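Local coordinates for protein predicted metal-dependent hydrolase of the TIM-barrel fold (Lactobacillus casei, PDB 2QPX) that probably acts as a zinc-dependent hydrolase of the amidohydrolase family, holding two zinc ions in a TIM-barrel active site, although its substrate is unknown, at residues H20-G25 / E324-A329; Q36-A41 / A48-R53; L289-P294 / S317-Y322. All coordinates share one frame; numbering follows the deposited sequence.

Interaction 1. Residues H20-G25 / E324-A329; sequences HFLIDG and EMYGLA. With ZN (zinc ion), chain B; EDO (1,2-ethanediol), chain L.
His20 and Tyr326 meet at the His-X-His zinc motif of the amidohydrolase TIM barrel, where the chain leaves strand 14-19. The motif histidines, His18 and His20, share one zinc with Asp318 and the carboxylated Lys167. In His20 the metal bond is made by NE2, at 2.1 Å from the zinc, and a water occupies a further position at the same metal. At the other side of the imidazole, ND1 makes a weak hydrogen bond to Asp101 O, so both ring nitrogens have a partner. The backbone of the same residue is held from helix 323-342. Tyr326 OH donates to His20 O at 2.7 Å, and this oxygen lies at the edge of the phenol ring, close to its plane. The C=O...OH angle is 136° and the hydroxyl is tilted 17° from the carbonyl plane, a bent approach that keeps near that plane. Tyrosine CG stands anti to its own carbonyl carbon (chi1 -79°), which carries the ring off the helix flank and towards the loop. A second-shell tyrosine is thus set against the main chain of a first-shell zinc ligand, which probably steadies its backbone without touching its imidazole. Leu22, two residues on, adds an apolar contact with the ring, approached obliquely; its side chain also reaches helix 113-120, and Phe90 meets the tyrosine ring as well. The whole contact is buried, and its apolar part comes down to Leu22 CD2 lying 3.8 Å from Tyr326 CE1.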
# COMPACT_ATOMS: atom_id res chain seq x y z
N HIS A 20 11.52 23.21 10.06
CA HIS A 20 11.12 23.68 11.37
C HIS A 20 12.31 24.27 12.16
O HIS A 20 13.50 24.06 11.84
CB HIS A 20 10.49 22.53 12.14
CG HIS A 20 9.17 22.08 11.56
ND1 HIS A 20 8.04 22.86 11.60
CD2 HIS A 20 8.81 20.94 10.91
CE1 HIS A 20 7.05 22.23 10.97
NE2 HIS A 20 7.49 21.06 10.55
N PHE A 21 11.98 25.04 13.19
CA PHE A 21 12.99 25.69 14.01
C PHE A 21 13.98 24.70 14.61
O PHE A 21 13.64 23.58 15.03
CB PHE A 21 12.36 26.38 15.20
CG PHE A 21 11.47 27.53 14.87
CD1 PHE A 21 11.92 28.65 14.24
CD2 PHE A 21 10.13 27.49 15.25
CE1 PHE A 21 11.08 29.75 14.01
CE2 PHE A 21 9.30 28.56 15.01
CZ PHE A 21 9.78 29.69 14.40
N LEU A 22 15.22 25.19 14.70
CA LEU A 22 16.24 24.56 15.53
C LEU A 22 16.12 24.98 16.99
O LEU A 22 15.47 25.98 17.29
CB LEU A 22 17.66 24.91 14.99
CG LEU A 22 17.97 24.45 13.56
CD1 LEU A 22 19.22 25.22 13.03
CD2 LEU A 22 18.25 22.96 13.54
N ILE A 23 16.79 24.23 17.86
CA ILE A 23 16.88 24.58 19.27
C ILE A 23 18.27 25.08 19.64
O ILE A 23 19.23 24.95 18.89
CB ILE A 23 16.47 23.39 20.18
CG1 ILE A 23 17.55 22.29 20.24
CG2 ILE A 23 15.04 22.87 19.81
CD1 ILE A 23 17.32 21.24 21.32
N ASP A 24 18.32 25.73 20.79
CA ASP A 24 19.55 26.21 21.43
C ASP A 24 20.58 25.09 21.58
O ASP A 24 20.30 24.09 22.23
CB ASP A 24 19.14 26.79 22.80
CG ASP A 24 20.27 27.47 23.57
OD1 ASP A 24 21.43 27.39 23.19
OD2 ASP A 24 19.94 28.09 24.59
N GLY A 25 21.75 25.28 20.96
CA GLY A 25 22.82 24.29 20.96
C GLY A 25 23.41 24.02 22.35
O GLY A 25 24.05 23.00 22.57
N GLU A 324 21.50 17.51 12.47
CA GLU A 324 21.54 16.10 12.05
C GLU A 324 20.26 15.66 11.34
O GLU A 324 20.32 14.81 10.44
CB GLU A 324 21.76 15.15 13.23
CG GLU A 324 23.12 15.26 13.88
CD GLU A 324 23.24 16.32 14.98
OE1 GLU A 324 22.43 17.25 15.07
OE2 GLU A 324 24.25 16.26 15.72
N MSE A 325 19.11 16.17 11.77
CA MSE A 325 17.88 15.73 11.17
C MSE A 325 17.78 16.30 9.76
O MSE A 325 17.27 15.64 8.85
CB MSE A 325 16.67 16.12 12.01
CG MSE A 325 15.32 15.61 11.50
SE MSE A 325 13.91 15.86 12.78
CE MSE A 325 12.43 15.12 11.71
N TYR A 326 18.23 17.56 9.57
CA TYR A 326 18.32 18.11 8.24
C TYR A 326 19.29 17.31 7.36
O TYR A 326 18.98 16.95 6.18
CB TYR A 326 18.81 19.56 8.31
CG TYR A 326 17.74 20.58 8.70
CD1 TYR A 326 17.47 20.90 10.02
CD2 TYR A 326 16.98 21.22 7.71
CE1 TYR A 326 16.49 21.83 10.34
CE2 TYR A 326 16.01 22.16 8.02
CZ TYR A 326 15.79 22.47 9.33
OH TYR A 326 14.83 23.41 9.59
N GLY A 327 20.48 17.06 7.89
CA GLY A 327 21.51 16.32 7.15
C GLY A 327 21.07 14.93 6.73
O GLY A 327 21.36 14.51 5.60
N LEU A 328 20.44 14.20 7.65
CA LEU A 328 20.02 12.83 7.32
C LEU A 328 18.99 12.80 6.18
O LEU A 328 19.07 11.98 5.27
CB LEU A 328 19.52 12.05 8.53
CG LEU A 328 19.23 10.56 8.32
CD1 LEU A 328 20.46 9.86 7.82
CD2 LEU A 328 18.73 9.92 9.62
N ALA A 329 18.07 13.76 6.20
CA ALA A 329 17.08 13.88 5.14
C ALA A 329 17.78 14.10 3.83
O ALA A 329 17.46 13.47 2.82
CB ALA A 329 16.08 15.06 5.44
ZN ZN B . 6.36 19.80 9.33
C1 EDO L . 19.23 25.81 27.91
O1 EDO L . 19.23 24.52 28.53
C2 EDO L . 20.66 26.23 27.59
O2 EDO L . 20.70 27.57 27.06
O HOH W 1 5.65 18.02 10.12

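Interaction 2. Residues Q36-A41 / A48-R53; sequences QVSTEA and ADTKNR
Arg53 NH1 donates to Ser38 O at 2.8 Å and also to a water at 2.9 Å from NH1. The direct bond is bent: its N-H...O angle is 131°, and NH1 sits 38° above the carbonyl plane instead of on a lone pair. The water in turn donates to Ser38 OG and to Thr50 O, joining both segments; Ser38 OG is also bonded to Ala35 O. A bend at chi3 (65°) brings one face of the guanidinium against Thr39, whose CB and OG1 lie over it while the two side chains cross at about a right angle. Elsewhere on this group, NE binds Leu307 O of the second subunit and NH2 makes a weak bond to Leu292 O. Methyl meets methyl where Thr39 CG2 lies 3.5 Å from Thr50 CG2, and a second water links Thr39 OG1 with Thr50 OG1. An alanine at Thr39 would remove OG1 and CG2, and would probably leave that water without one of its holders and the Thr50 methyl without its mate. Two local motifs thus pack together beside the second subunit: a type I turn from Thr50 to Arg53 near the end of helix 47-50, and, just after helix 30-37, an ST turn in which Ala41 N donates to Thr39 OG1 at 3.2 Å.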
# COMPACT_ATOMS: atom_id res chain seq x y z
N GLN A 36 14.74 11.92 20.95
CA GLN A 36 13.34 12.32 21.06
C GLN A 36 12.85 12.90 19.72
O GLN A 36 11.71 12.60 19.33
CB GLN A 36 13.15 13.29 22.23
CG GLN A 36 13.34 12.60 23.58
CD GLN A 36 13.58 13.56 24.77
OE1 GLN A 36 13.80 14.74 24.58
NE2 GLN A 36 13.55 13.03 26.00
N VAL A 37 13.69 13.64 18.98
CA VAL A 37 13.25 14.23 17.74
C VAL A 37 13.29 13.25 16.56
O VAL A 37 12.68 13.50 15.51
CB VAL A 37 14.02 15.55 17.43
CG1 VAL A 37 15.39 15.27 16.82
CG2 VAL A 37 13.15 16.45 16.51
N SER A 38 13.94 12.09 16.75
CA SER A 38 14.09 11.09 15.70
C SER A 38 12.84 10.28 15.43
O SER A 38 12.85 9.41 14.55
CB SER A 38 15.24 10.14 16.04
OG SER A 38 14.89 9.24 17.07
N THR A 39 11.76 10.58 16.16
CA THR A 39 10.51 9.84 16.07
C THR A 39 9.35 10.77 16.34
O THR A 39 9.53 11.82 16.94
CB THR A 39 10.46 8.69 17.14
OG1 THR A 39 9.26 7.93 17.00
CG2 THR A 39 10.57 9.23 18.58
N GLU A 40 8.16 10.38 15.90
CA GLU A 40 6.93 11.08 16.26
C GLU A 40 6.26 10.57 17.53
O GLU A 40 5.22 11.10 17.93
CB GLU A 40 5.96 11.05 15.07
CG GLU A 40 6.55 11.80 13.87
CD GLU A 40 6.96 13.24 14.24
OE1 GLU A 40 6.09 13.98 14.72
OE2 GLU A 40 8.14 13.64 14.06
N ALA A 41 6.86 9.59 18.19
CA ALA A 41 6.37 9.12 19.47
C ALA A 41 6.43 10.26 20.50
O ALA A 41 7.26 11.17 20.38
CB ALA A 41 7.20 7.90 19.97
N ALA A 48 14.23 3.93 25.11
CA ALA A 48 15.03 2.78 24.70
C ALA A 48 14.49 2.17 23.40
O ALA A 48 15.26 1.75 22.54
CB ALA A 48 15.10 1.71 25.82
N ASP A 49 13.16 2.15 23.25
CA ASP A 49 12.56 1.64 22.00
C ASP A 49 12.85 2.58 20.82
O ASP A 49 13.18 2.14 19.73
CB ASP A 49 11.06 1.45 22.19
CG ASP A 49 10.69 0.39 23.24
OD1 ASP A 49 11.54 -0.34 23.75
OD2 ASP A 49 9.50 0.31 23.57
N THR A 50 12.71 3.90 21.04
CA THR A 50 13.06 4.86 20.02
C THR A 50 14.50 4.68 19.57
O THR A 50 14.81 4.79 18.39
CB THR A 50 12.81 6.28 20.55
OG1 THR A 50 11.39 6.44 20.74
CG2 THR A 50 13.38 7.37 19.58
N LYS A 51 15.40 4.40 20.51
CA LYS A 51 16.83 4.24 20.21
C LYS A 51 17.14 2.93 19.48
O LYS A 51 18.26 2.73 19.01
CB LYS A 51 17.67 4.38 21.49
CG LYS A 51 17.73 5.80 22.00
CD LYS A 51 18.58 5.93 23.27
CE LYS A 51 18.70 7.36 23.72
NZ LYS A 51 19.33 7.47 25.07
N ASN A 52 16.14 2.06 19.36
CA ASN A 52 16.25 0.85 18.60
C ASN A 52 15.61 0.92 17.21
O ASN A 52 15.39 -0.10 16.55
CB ASN A 52 15.74 -0.37 19.42
CG ASN A 52 16.77 -0.87 20.41
OD1 ASN A 52 16.55 -0.86 21.62
ND2 ASN A 52 17.91 -1.29 19.91
N ARG A 53 15.35 2.13 16.75
CA ARG A 53 15.00 2.43 15.37
C ARG A 53 16.22 2.91 14.65
O ARG A 53 17.13 3.48 15.27
CB ARG A 53 13.94 3.54 15.32
CG ARG A 53 12.67 3.19 16.10
CD ARG A 53 11.69 4.34 16.16
NE ARG A 53 11.16 4.71 14.86
CZ ARG A 53 11.45 5.81 14.17
NH1 ARG A 53 12.35 6.69 14.57
NH2 ARG A 53 10.81 6.04 13.06
O HOH W 2 14.69 6.59 16.27
O HOH W 3 9.72 5.77 18.43

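Interaction 3. Residues L289-P294 / S317-Y322; sequences LDNLGP and SDASTY. With ZN (zinc ion), chain B.
Asn291 points its amide from helix 289-292 at the main chain of the loop 317-322, and Ser317 O receives it. ND2 donates at 2.8 Å to Ser317 O, with an N-H...O angle of 133°. The two flat groups are not coplanar: ND2 is tilted 30° from the carbonyl plane, and Ser317 O is displaced by a similar amount from the amide plane. Chi1 of 38° places Asn291 CG on the side between its backbone N and carbonyl carbon, turning the amide from the helix onto the loop. ND2 also donates to Met325 O, so one amide nitrogen ties helix 289-292 to the loop and to helix 323-342. The methyl of Ala319 borders the same group, its CB 4.1 Å from Asn291 ND2. Ser317 directs its hydroxyl elsewhere, to Asp16 and forward along its own segment, where OG accepts from Ala319 N, two residues on, at 2.9 Å in an ST turn. That turn encloses Asp318, which has a positive phi and whose carboxylate goes to the metal. Its OD1 binds the zinc at 2.1 Å, while OD2 accepts from the zinc-bound water at 2.7 Å. The amide grip on the preceding carbonyl is therefore a second-shell contact behind a metal ligand. An aspartate in the loop after a late strand, completing the site begun by the His-X-His pair, is the classic arrangement of the amidohydrolase zinc centre.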
# COMPACT_ATOMS: atom_id res chain seq x y z
N LEU A 289 9.44 10.87 6.28
CA LEU A 289 9.87 9.55 5.89
C LEU A 289 11.38 9.55 5.56
O LEU A 289 12.10 8.66 6.04
CB LEU A 289 9.03 9.03 4.71
CG LEU A 289 9.36 7.60 4.19
CD1 LEU A 289 10.64 7.52 3.34
CD2 LEU A 289 9.40 6.52 5.28
N ASP A 290 11.86 10.58 4.82
CA ASP A 290 13.15 10.47 4.25
C ASP A 290 14.24 10.40 5.32
O ASP A 290 15.23 9.69 5.12
CB ASP A 290 13.40 11.51 3.11
CG ASP A 290 13.20 12.99 3.47
OD1 ASP A 290 12.99 13.34 4.66
OD2 ASP A 290 13.29 13.82 2.45
N ASN A 291 14.04 11.11 6.45
CA ASN A 291 14.97 11.12 7.62
C ASN A 291 14.56 10.16 8.74
O ASN A 291 15.41 9.50 9.32
CB ASN A 291 15.22 12.51 8.21
CG ASN A 291 14.00 13.43 8.24
OD1 ASN A 291 12.86 12.98 8.11
ND2 ASN A 291 14.24 14.75 8.42
N LEU A 292 13.28 10.07 9.06
CA LEU A 292 12.88 9.24 10.22
C LEU A 292 12.61 7.80 9.85
O LEU A 292 12.48 6.92 10.73
CB LEU A 292 11.69 9.86 10.99
CG LEU A 292 11.87 11.31 11.49
CD1 LEU A 292 10.84 11.62 12.58
CD2 LEU A 292 13.29 11.56 11.99
N GLY A 293 12.57 7.53 8.56
CA GLY A 293 12.46 6.14 8.03
C GLY A 293 13.54 5.94 6.99
O GLY A 293 13.28 5.60 5.80
N PRO A 294 14.79 6.14 7.42
CA PRO A 294 15.87 6.28 6.44
C PRO A 294 16.11 5.07 5.55
O PRO A 294 16.49 5.24 4.37
CB PRO A 294 17.09 6.63 7.33
CG PRO A 294 16.77 6.03 8.63
CD PRO A 294 15.31 6.24 8.80
N SER A 317 13.01 18.34 4.13
CA SER A 317 13.43 17.52 5.28
C SER A 317 12.35 17.29 6.33
O SER A 317 12.33 16.26 7.00
CB SER A 317 14.65 18.18 5.97
OG SER A 317 14.28 19.41 6.58
N ASP A 318 11.45 18.26 6.50
CA ASP A 318 10.58 18.29 7.67
C ASP A 318 11.38 18.29 8.99
O ASP A 318 10.85 17.92 10.04
CB ASP A 318 9.50 17.16 7.69
CG ASP A 318 8.36 17.51 8.62
OD1 ASP A 318 8.03 18.69 8.75
OD2 ASP A 318 7.73 16.62 9.22
N ALA A 319 12.64 18.73 8.92
CA ALA A 319 13.51 18.62 10.06
C ALA A 319 13.28 19.75 11.07
O ALA A 319 12.94 20.88 10.70
CB ALA A 319 14.99 18.64 9.60
N SER A 320 13.47 19.43 12.36
CA SER A 320 13.52 20.42 13.42
C SER A 320 14.70 20.14 14.29
O SER A 320 15.34 19.09 14.20
CB SER A 320 12.27 20.41 14.33
OG SER A 320 12.24 19.37 15.26
N THR A 321 14.92 21.09 15.20
CA THR A 321 15.68 20.90 16.44
C THR A 321 17.20 20.92 16.26
O THR A 321 17.87 21.78 16.81
CB THR A 321 15.17 19.63 17.20
OG1 THR A 321 13.78 19.77 17.50
CG2 THR A 321 15.96 19.39 18.52
N TYR A 322 17.73 19.98 15.49
CA TYR A 322 19.15 19.83 15.29
C TYR A 322 19.53 19.59 13.85
O TYR A 322 18.78 18.98 13.10
CB TYR A 322 19.64 18.67 16.14
CG TYR A 322 19.79 18.88 17.65
CD1 TYR A 322 20.31 20.05 18.18
CD2 TYR A 322 19.48 17.86 18.53
CE1 TYR A 322 20.53 20.18 19.55
CE2 TYR A 322 19.71 17.98 19.89
CZ TYR A 322 20.23 19.15 20.40
OH TYR A 322 20.44 19.21 21.74
ZN ZN B . 6.36 19.80 9.33
O HOH W 1 5.65 18.02 10.12

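How the interactions relate
From the N terminus, strand 14-19 runs into segment 20-25, which opens interaction 1; it is closed almost 300 residues later by helix 323-342, so this contact spans nearly the whole barrel. Interactions 2 and 3 both fall within that span, one after the other and without crossing. Interaction 2 closes a short local loop between helices 30-37 and 47-50, beside the second subunit. Interaction 3 links helix 289-292 to the loop after strand 313-314. Interactions 1 and 3 converge on one zinc and its water, and probable backbone hydrogen bonds join Phe21 and Ile23 to Thr321. Interaction 2 packs against both, through Val37 on Met325, Ser320 and Thr321.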